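Local atomic coordinates of putative heme binding protein (Tannerella forsythia, PDB entry 6EU8), a protein that probably binds heme as a member of the HmuY-like family, with heme-binding properties that differ from those of Porphyromonas gingivalis HmuY. Residues V108-M114 with V130-V136; E23-Y27 with T37-F41; L99-Y104 with F160-F164. The contacts are given in a common frame with arbitrary orientation. Numbering follows the deposited sequence.

How the contacts relate
The three contacts illustrate how an all-beta protein changes its means of cohesion with place. Contacts 1 and 2 are partly buried and rest on antiparallel backbone ladders, the first in the large sheet and the second in a separate four-stranded sheet. Their centres lie 13 Å apart and they touch: Met114 SD of contact 1 packs 3.5 Å from Trp25 CZ2 of contact 2, so the two sheets meet there. Contact 3, at the surface about 24 Å and 26 Å from the centres of contacts 1 and 2, sets a loop against a strand of contact 1's sheet. It rests mainly on side chains, through aliphatic, CH-pi and cation-pi interactions and one bridging water.

Contact 1 of 3, residues V108-M114 with V130-V136; sequences VEIKDKM and VAGMAKV
Segments 108-114 and 130-136 run antiparallel, the axes of strands 108-111 and 133-136 approaching to 4.6 Å with 145° between their directions. Val108 and Val136 form a hydrogen-bonded pair (Val108 N to Val136 O 2.9 Å, Val136 N to Val108 O 3.1 Å), as do Ile110 and Ala134 (Ile110 N to Ala134 O 2.8 Å, Ala134 N to Ile110 O 3.0 Å). Glu109 and Lys135 make the non-hydrogen-bonded pair between them, CA to CA 4.6 Å. The regular ladder then breaks: Asp112 takes left-handed angles (53/46) and Gly132 helical ones (-57/-42). Asp112 N donates to Gly132 O at 3.2 Å and weakly to Ala131 O, also at 3.2 Å. Water 1 fills the gap, donating to Ile110 O and Ala131 O (both 2.8 Å) and accepting from Lys113 N (3.0 Å). Ala131 N to Met114 O, 2.9 Å, resumes the pairing.

Val108, Ile110, Ala134 and Val136 share one face, with Ile110 CD1 4.1 Å from Val136 CG1. On the other, Met133 (chi1 and chi2 both m) brings CE within 3.6 Å of Glu109 CB. Met114, chi1 and chi2 t, places SD 4.0 Å from Ala134 CB. OD1 of Asp112 is hydrogen-bonded to His45 on strand 44-48. This is an antiparallel ladder with a water-filled interruption, joining neighbouring strands of the protein's large sheet.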
loop_
_atom_site.group_PDB
_atom_site.type_symbol
_atom_site.label_atom_id
_atom_site.label_comp_id
_atom_site.label_asym_id
_atom_site.label_seq_id
_atom_site.Cartn_x
_atom_site.Cartn_y
_atom_site.Cartn_z
ATOM N N VAL A 108 -4.788 10.253 1.425
ATOM C CA VAL A 108 -4.287 11.634 1.558
ATOM C C VAL A 108 -3.055 11.826 0.678
ATOM O O VAL A 108 -2.360 10.860 0.373
ATOM C CB VAL A 108 -3.974 12.023 3.014
ATOM C CG1 VAL A 108 -5.243 11.895 3.872
ATOM C CG2 VAL A 108 -2.833 11.219 3.617
ATOM N N GLU A 109 -2.822 13.058 0.260
ATOM C CA GLU A 109 -1.651 13.446 -0.537
ATOM C C GLU A 109 -0.549 13.906 0.391
ATOM O O GLU A 109 -0.792 14.772 1.263
ATOM C CB GLU A 109 -1.989 14.606 -1.497
ATOM C CG GLU A 109 -2.869 14.195 -2.672
ATOM C CD GLU A 109 -2.980 15.250 -3.770
ATOM O OE1 GLU A 109 -2.538 16.410 -3.586
ATOM O OE2 GLU A 109 -3.520 14.901 -4.841
ATOM N N ILE A 110 0.668 13.373 0.203
ATOM C CA ILE A 110 1.835 13.782 0.987
ATOM C C ILE A 110 2.921 14.325 0.045
ATOM O O ILE A 110 3.277 13.676 -0.946
ATOM C CB ILE A 110 2.361 12.666 1.900
ATOM C CG1 ILE A 110 2.716 11.396 1.125
ATOM C CG2 ILE A 110 1.325 12.335 2.969
ATOM C CD1 ILE A 110 3.470 10.382 1.987
ATOM N N LYS A 111 3.427 15.516 0.369
ATOM C CA LYS A 111 4.387 16.256 -0.442
ATOM C C LYS A 111 5.835 16.107 0.078
ATOM O O LYS A 111 6.111 16.383 1.247
ATOM C CB LYS A 111 4.005 17.736 -0.401
ATOM C CG LYS A 111 4.816 18.626 -1.305
ATOM C CD LYS A 111 4.381 20.087 -1.150
ATOM C CE LYS A 111 5.302 21.041 -1.879
ATOM N NZ LYS A 111 4.800 22.442 -1.735
ATOM N N ASP A 112 6.741 15.651 -0.782
ATOM C CA ASP A 112 8.177 15.557 -0.478
ATOM C C ASP A 112 8.434 14.783 0.797
ATOM O O ASP A 112 9.240 15.188 1.665
ATOM C CB ASP A 112 8.809 16.958 -0.404
ATOM C CG ASP A 112 8.920 17.628 -1.758
ATOM O OD1 ASP A 112 9.047 16.955 -2.781
ATOM O OD2 ASP A 112 8.954 18.882 -1.797
ATOM N N LYS A 113 7.753 13.652 0.925
ATOM C CA LYS A 113 7.826 12.851 2.164
ATOM C C LYS A 113 8.088 11.368 1.915
ATOM O O LYS A 113 8.851 10.748 2.659
ATOM C CB LYS A 113 6.572 13.059 3.013
ATOM C CG LYS A 113 6.632 14.352 3.839
ATOM C CD LYS A 113 5.282 14.788 4.392
ATOM C CE LYS A 113 5.412 16.085 5.190
ATOM N NZ LYS A 113 4.111 16.805 5.320
ATOM N N MET A 114 7.485 10.766 0.888
ATOM C CA MET A 114 7.640 9.318 0.659
ATOM C C MET A 114 8.980 8.973 0.010
ATOM O O MET A 114 9.314 9.521 -1.047
ATOM C CB MET A 114 6.498 8.760 -0.177
ATOM C CG MET A 114 6.447 7.227 -0.232
ATOM S SD MET A 114 5.231 6.539 -1.392
ATOM C CE MET A 114 6.053 6.839 -2.915
ATOM N N VAL A 130 12.887 11.861 -2.438
ATOM C CA VAL A 130 11.440 11.709 -2.124
ATOM C C VAL A 130 10.548 11.972 -3.350
ATOM O O VAL A 130 10.904 12.697 -4.262
ATOM C CB VAL A 130 11.002 12.626 -0.984
ATOM C CG1 VAL A 130 11.665 12.196 0.338
ATOM C CG2 VAL A 130 11.332 14.084 -1.258
ATOM N N ALA A 131 9.358 11.371 -3.321
ATOM C CA ALA A 131 8.314 11.634 -4.334
ATOM C C ALA A 131 7.782 13.046 -4.159
ATOM O O ALA A 131 7.429 13.447 -3.057
ATOM C CB ALA A 131 7.208 10.624 -4.183
ATOM N N GLY A 132 7.702 13.830 -5.244
ATOM C CA GLY A 132 7.145 15.196 -5.111
ATOM C C GLY A 132 5.733 15.213 -4.537
ATOM O O GLY A 132 5.394 16.046 -3.690
ATOM N N MET A 133 4.904 14.278 -4.993
ATOM C CA MET A 133 3.605 14.047 -4.439
ATOM C C MET A 133 3.293 12.551 -4.473
ATOM O O MET A 133 3.602 11.913 -5.470
ATOM C CB MET A 133 2.564 14.768 -5.330
ATOM C CG MET A 133 2.595 16.285 -5.301
ATOM S SD MET A 133 2.163 17.094 -3.742
ATOM C CE MET A 133 1.062 15.920 -2.967
ATOM N N ALA A 134 2.700 12.031 -3.406
ATOM C CA ALA A 134 2.247 10.650 -3.349
ATOM C C ALA A 134 0.937 10.541 -2.561
ATOM O O ALA A 134 0.622 11.397 -1.734
ATOM C CB ALA A 134 3.328 9.721 -2.758
ATOM N N LYS A 135 0.185 9.495 -2.853
ATOM C CA LYS A 135 -1.077 9.189 -2.168
ATOM C C LYS A 135 -0.896 7.939 -1.310
ATOM O O LYS A 135 -0.381 6.929 -1.796
ATOM C CB LYS A 135 -2.225 8.956 -3.181
ATOM C CG LYS A 135 -2.584 10.189 -3.986
ATOM C CD LYS A 135 -3.651 9.915 -5.049
ATOM C CE LYS A 135 -4.006 11.183 -5.813
ATOM N NZ LYS A 135 -4.071 10.947 -7.283
ATOM N N VAL A 136 -1.332 8.016 -0.043
ATOM C CA VAL A 136 -1.257 6.928 0.921
ATOM C C VAL A 136 -2.548 6.926 1.750
ATOM O O VAL A 136 -3.095 7.994 2.040
ATOM C CB VAL A 136 -0.014 7.037 1.861
ATOM C CG1 VAL A 136 1.272 7.005 1.032
ATOM C CG2 VAL A 136 -0.045 8.299 2.726
HETATM O O HOH W 1 5.842 12.453 -0.998
#

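Contact 2 of 3, residues E23-Y27 with T37-F41; sequences EMWTY and THRDF
A beta hairpin joins 23-27 to 37-41: strands 24-27 and 37-39 run antiparallel, axes 4.7 Å apart at closest and 150° between directions, at one edge of a four-stranded sheet. Thr37 opens 37-41 in a non-hydrogen-bonded pair with Thr26 (CA to CA 4.3 Å). Both have chi1 m, which lets Thr37 OG1 hydrogen-bond Thr26 OG1 at 3.0 Å. His38 forms the hydrogen-bonded pair with Trp25: His38 N to Trp25 O and Trp25 N to His38 O are both 3.0 Å. Its ring, chi1 m, sets CD2 4.1 Å from Tyr27 CD1, while NE2 is hydrogen-bonded to Glu36. Arg39 faces Met24 in a non-hydrogen-bonded pair, CA to CA 4.4 Å, their side chains diverging, and its guanidinium lies in cation-pi contact with Trp44. Past the strand, Asp40 N donates to Glu23 O at 2.9 Å. Asp40, chi1 t, also holds the indole edge of Trp25 (chi1 m), NE1 to OD2 3.0 Å, while OD1 accepts from Ser42 and Trp44. Phe41, chi1 m, brings CE2 to 3.5 Å from Tyr27 OH, which reaches His38 O through water 2, 2.7 Å from Tyr27 OH and 2.9 Å from His38 O.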
loop_
_atom_site.group_PDB
_atom_site.type_symbol
_atom_site.label_atom_id
_atom_site.label_comp_id
_atom_site.label_asym_id
_atom_site.label_seq_id
_atom_site.Cartn_x
_atom_site.Cartn_y
_atom_site.Cartn_z
ATOM N N GLU A 23 11.734 2.611 -5.389
ATOM C CA GLU A 23 11.314 3.270 -6.636
ATOM C C GLU A 23 9.915 2.916 -7.112
ATOM O O GLU A 23 9.403 3.634 -7.978
ATOM C CB GLU A 23 12.292 2.965 -7.797
ATOM C CG GLU A 23 13.744 3.378 -7.524
ATOM C CD GLU A 23 14.610 2.274 -6.929
ATOM O OE1 GLU A 23 14.105 1.317 -6.270
ATOM O OE2 GLU A 23 15.845 2.388 -7.103
ATOM N N MET A 24 9.322 1.805 -6.613
ATOM C CA MET A 24 8.200 1.163 -7.265
ATOM C C MET A 24 6.891 1.156 -6.467
ATOM O O MET A 24 6.900 1.188 -5.230
ATOM C CB MET A 24 8.529 -0.308 -7.571
ATOM C CG MET A 24 9.786 -0.611 -8.364
ATOM S SD MET A 24 9.639 0.054 -10.034
ATOM C CE MET A 24 11.321 -0.086 -10.653
ATOM N N TRP A 25 5.783 1.105 -7.208
ATOM C CA TRP A 25 4.480 0.698 -6.689
ATOM C C TRP A 25 4.046 -0.609 -7.362
ATOM O O TRP A 25 4.242 -0.762 -8.559
ATOM C CB TRP A 25 3.431 1.751 -6.994
ATOM C CG TRP A 25 3.513 3.037 -6.217
ATOM C CD1 TRP A 25 4.122 4.175 -6.601
ATOM C CD2 TRP A 25 2.885 3.322 -4.963
ATOM N NE1 TRP A 25 3.966 5.157 -5.645
ATOM C CE2 TRP A 25 3.202 4.648 -4.632
ATOM C CE3 TRP A 25 2.114 2.570 -4.068
ATOM C CZ2 TRP A 25 2.720 5.253 -3.478
ATOM C CZ3 TRP A 25 1.682 3.162 -2.917
ATOM C CH2 TRP A 25 1.981 4.487 -2.630
ATOM N N THR A 26 3.385 -1.504 -6.621
ATOM C CA THR A 26 2.719 -2.682 -7.196
ATOM C C THR A 26 1.207 -2.515 -7.058
ATOM O O THR A 26 0.689 -2.410 -5.929
ATOM C CB THR A 26 3.227 -3.991 -6.552
ATOM O OG1 THR A 26 4.636 -4.091 -6.798
ATOM C CG2 THR A 26 2.562 -5.215 -7.171
ATOM N N TYR A 27 0.503 -2.471 -8.202
ATOM C CA TYR A 27 -0.956 -2.281 -8.284
ATOM C C TYR A 27 -1.641 -3.657 -8.303
ATOM O O TYR A 27 -1.218 -4.530 -9.057
ATOM C CB TYR A 27 -1.302 -1.434 -9.547
ATOM C CG TYR A 27 -0.601 -0.077 -9.557
ATOM C CD1 TYR A 27 0.688 0.085 -10.097
ATOM C CD2 TYR A 27 -1.192 1.034 -8.978
ATOM C CE1 TYR A 27 1.333 1.324 -10.066
ATOM C CE2 TYR A 27 -0.539 2.279 -8.927
ATOM C CZ TYR A 27 0.725 2.413 -9.482
ATOM O OH TYR A 27 1.390 3.646 -9.446
ATOM N N THR A 37 3.704 -3.844 -11.734
ATOM C CA THR A 37 4.674 -3.047 -11.007
ATOM C C THR A 37 5.196 -1.916 -11.920
ATOM O O THR A 37 5.646 -2.184 -13.047
ATOM C CB THR A 37 5.824 -3.912 -10.455
ATOM O OG1 THR A 37 5.294 -4.925 -9.574
ATOM C CG2 THR A 37 6.855 -3.088 -9.703
ATOM N N HIS A 38 5.148 -0.660 -11.454
ATOM C CA HIS A 38 5.658 0.487 -12.227
ATOM C C HIS A 38 6.402 1.461 -11.321
ATOM O O HIS A 38 6.036 1.637 -10.154
ATOM C CB HIS A 38 4.535 1.292 -12.862
ATOM C CG HIS A 38 3.704 0.523 -13.842
ATOM N ND1 HIS A 38 4.045 0.415 -15.173
ATOM C CD2 HIS A 38 2.571 -0.193 -13.678
ATOM C CE1 HIS A 38 3.134 -0.315 -15.796
ATOM N NE2 HIS A 38 2.232 -0.705 -14.912
ATOM N N ARG A 39 7.437 2.093 -11.858
ATOM C CA ARG A 39 8.158 3.169 -11.182
ATOM C C ARG A 39 7.202 4.326 -10.850
ATOM O O ARG A 39 6.358 4.698 -11.673
ATOM C CB ARG A 39 9.304 3.676 -12.087
ATOM C CG ARG A 39 10.169 4.793 -11.517
ATOM C CD ARG A 39 11.241 5.217 -12.535
ATOM N NE ARG A 39 12.102 6.325 -12.121
ATOM C CZ ARG A 39 11.752 7.605 -12.095
ATOM N NH1 ARG A 39 10.533 7.951 -12.448
ATOM N NH2 ARG A 39 12.619 8.535 -11.699
ATOM N N ASP A 40 7.304 4.852 -9.632
ATOM C CA ASP A 40 6.519 6.029 -9.192
ATOM C C ASP A 40 6.527 7.129 -10.255
ATOM O O ASP A 40 7.590 7.417 -10.820
ATOM C CB ASP A 40 7.040 6.509 -7.819
ATOM C CG ASP A 40 6.338 7.754 -7.311
ATOM O OD1 ASP A 40 6.685 8.852 -7.790
ATOM O OD2 ASP A 40 5.440 7.625 -6.425
ATOM N N PHE A 41 5.344 7.725 -10.520
ATOM C CA PHE A 41 5.118 8.688 -11.630
ATOM C C PHE A 41 5.297 10.177 -11.297
ATOM O O PHE A 41 5.110 11.040 -12.173
ATOM C CB PHE A 41 3.687 8.475 -12.256
ATOM C CG PHE A 41 3.409 7.052 -12.719
ATOM C CD1 PHE A 41 4.171 6.467 -13.717
ATOM C CD2 PHE A 41 2.392 6.295 -12.161
ATOM C CE1 PHE A 41 3.916 5.170 -14.160
ATOM C CE2 PHE A 41 2.154 4.975 -12.573
ATOM C CZ PHE A 41 2.938 4.418 -13.570
HETATM O O HOH W 2 4.043 3.708 -10.142
#

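Contact 3 of 3, residues L99-Y104 with F160-F164; sequences LPAGDY and FVVKF
The aliphatic part of Lys163 lies over one face of the Tyr104 ring: CD is 3.4 Å from the ring centroid and 10° off the normal, a CH-pi contact, and NZ follows at 4.4 Å from the same centroid, 23° off the normal, in a cation-pi interaction. Chi3 near p (76°) bends the lysine chain so that methylene and ammonium both stay above the ring. Lys163 and Val161 point from the same face of strand 160-163 toward the irregular loop 99-104, which leads into strand 105-111. Tyr104, chi1 m, points its CB toward strand 160-163, and its OH donates to Pro100 O at 2.6 Å, drawing the loop into a closed curve. Val161 CG1 sits beyond the hydroxyl end of the ring, near its plane, 3.9 Å from Tyr104 OH, 4.0 Å from Leu99 CD1 and 4.1 Å from Pro100 CD. Leu99, chi1 t and chi2 p, also brings CD1 within 3.7 Å of Lys163 CG. Water 3 bridges the segments, 3.0 Å from Pro100 O and 3.2 Å from Lys163 NZ. Strand 84-87 lies alongside, and its Glu84 offers NZ a long, weak ion pair. The loop thus meets the strand through apolar, CH-pi and cation-pi contacts and one water, without direct backbone pairing.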
loop_
_atom_site.group_PDB
_atom_site.type_symbol
_atom_site.label_atom_id
_atom_site.label_comp_id
_atom_site.label_asym_id
_atom_site.label_seq_id
_atom_site.Cartn_x
_atom_site.Cartn_y
_atom_site.Cartn_z
ATOM N N LEU A 99 -20.867 -5.382 4.949
ATOM C CA LEU A 99 -20.115 -4.146 4.883
ATOM C C LEU A 99 -20.455 -3.339 6.129
ATOM O O LEU A 99 -21.578 -2.828 6.241
ATOM C CB LEU A 99 -20.490 -3.358 3.622
ATOM C CG LEU A 99 -19.833 -2.002 3.376
ATOM C CD1 LEU A 99 -18.315 -2.115 3.290
ATOM C CD2 LEU A 99 -20.389 -1.425 2.081
ATOM N N PRO A 100 -19.516 -3.232 7.086
ATOM C CA PRO A 100 -19.894 -2.521 8.296
ATOM C C PRO A 100 -20.034 -1.035 8.078
ATOM O O PRO A 100 -19.396 -0.462 7.180
ATOM C CB PRO A 100 -18.731 -2.794 9.265
ATOM C CG PRO A 100 -17.858 -3.788 8.597
ATOM C CD PRO A 100 -18.101 -3.644 7.134
ATOM N N ALA A 101 -20.877 -0.420 8.898
ATOM C CA ALA A 101 -20.926 1.023 9.000
ATOM C C ALA A 101 -19.707 1.471 9.777
ATOM O O ALA A 101 -19.121 0.684 10.525
ATOM C CB ALA A 101 -22.196 1.465 9.713
ATOM N N GLY A 102 -19.331 2.733 9.601
ATOM C CA GLY A 102 -18.139 3.290 10.244
ATOM C C GLY A 102 -17.644 4.575 9.596
ATOM O O GLY A 102 -18.230 5.061 8.620
ATOM N N ASP A 103 -16.554 5.105 10.146
ATOM C CA ASP A 103 -15.945 6.351 9.696
ATOM C C ASP A 103 -14.778 6.048 8.724
ATOM O O ASP A 103 -13.595 6.094 9.104
ATOM C CB ASP A 103 -15.454 7.148 10.909
ATOM C CG ASP A 103 -14.931 8.538 10.548
ATOM O OD1 ASP A 103 -15.293 9.087 9.482
ATOM O OD2 ASP A 103 -14.152 9.091 11.352
ATOM N N TYR A 104 -15.143 5.800 7.471
ATOM C CA TYR A 104 -14.194 5.432 6.422
ATOM C C TYR A 104 -13.331 6.631 6.025
ATOM O O TYR A 104 -13.835 7.750 5.915
ATOM C CB TYR A 104 -14.942 4.862 5.216
ATOM C CG TYR A 104 -15.490 3.466 5.466
ATOM C CD1 TYR A 104 -16.747 3.264 6.097
ATOM C CD2 TYR A 104 -14.799 2.347 5.050
ATOM C CE1 TYR A 104 -17.226 1.989 6.323
ATOM C CE2 TYR A 104 -15.275 1.069 5.277
ATOM C CZ TYR A 104 -16.511 0.894 5.908
ATOM O OH TYR A 104 -16.968 -0.390 6.126
ATOM N N PHE A 160 -9.096 -5.195 8.379
ATOM C CA PHE A 160 -9.460 -3.959 7.690
ATOM C C PHE A 160 -10.601 -4.200 6.695
ATOM O O PHE A 160 -10.721 -5.291 6.139
ATOM C CB PHE A 160 -8.240 -3.313 6.951
ATOM C CG PHE A 160 -7.121 -2.902 7.875
ATOM C CD1 PHE A 160 -6.162 -3.820 8.270
ATOM C CD2 PHE A 160 -7.026 -1.610 8.327
ATOM C CE1 PHE A 160 -5.122 -3.464 9.163
ATOM C CE2 PHE A 160 -5.988 -1.236 9.196
ATOM C CZ PHE A 160 -5.035 -2.164 9.609
ATOM N N VAL A 161 -11.429 -3.182 6.506
ATOM C CA VAL A 161 -12.419 -3.208 5.428
ATOM C C VAL A 161 -12.174 -2.005 4.516
ATOM O O VAL A 161 -12.076 -0.873 4.980
ATOM C CB VAL A 161 -13.871 -3.236 5.944
ATOM C CG1 VAL A 161 -14.823 -3.302 4.739
ATOM C CG2 VAL A 161 -14.097 -4.452 6.871
ATOM N N VAL A 162 -12.097 -2.274 3.219
ATOM C CA VAL A 162 -11.871 -1.255 2.203
ATOM C C VAL A 162 -13.034 -1.274 1.200
ATOM O O VAL A 162 -13.339 -2.334 0.651
ATOM C CB VAL A 162 -10.553 -1.491 1.442
ATOM C CG1 VAL A 162 -10.189 -0.268 0.619
ATOM C CG2 VAL A 162 -9.394 -1.803 2.406
ATOM N N LYS A 163 -13.613 -0.097 0.970
ATOM C CA LYS A 163 -14.684 0.123 -0.042
ATOM C C LYS A 163 -14.085 0.740 -1.287
ATOM O O LYS A 163 -13.336 1.746 -1.175
ATOM C CB LYS A 163 -15.744 1.109 0.482
ATOM C CG LYS A 163 -16.511 0.668 1.711
ATOM C CD LYS A 163 -17.193 1.815 2.472
ATOM C CE LYS A 163 -18.454 2.322 1.806
ATOM N NZ LYS A 163 -19.290 3.025 2.817
ATOM N N PHE A 164 -14.425 0.187 -2.469
ATOM C CA PHE A 164 -13.830 0.590 -3.753
ATOM C C PHE A 164 -14.766 1.433 -4.628
ATOM O O PHE A 164 -15.974 1.508 -4.355
ATOM C CB PHE A 164 -13.304 -0.636 -4.490
ATOM C CG PHE A 164 -12.276 -1.395 -3.691
ATOM C CD1 PHE A 164 -11.045 -0.801 -3.412
ATOM C CD2 PHE A 164 -12.546 -2.660 -3.181
ATOM C CE1 PHE A 164 -10.107 -1.466 -2.633
ATOM C CE2 PHE A 164 -11.600 -3.343 -2.418
ATOM C CZ PHE A 164 -10.380 -2.733 -2.141
HETATM O O HOH W 3 -20.621 1.319 5.117
#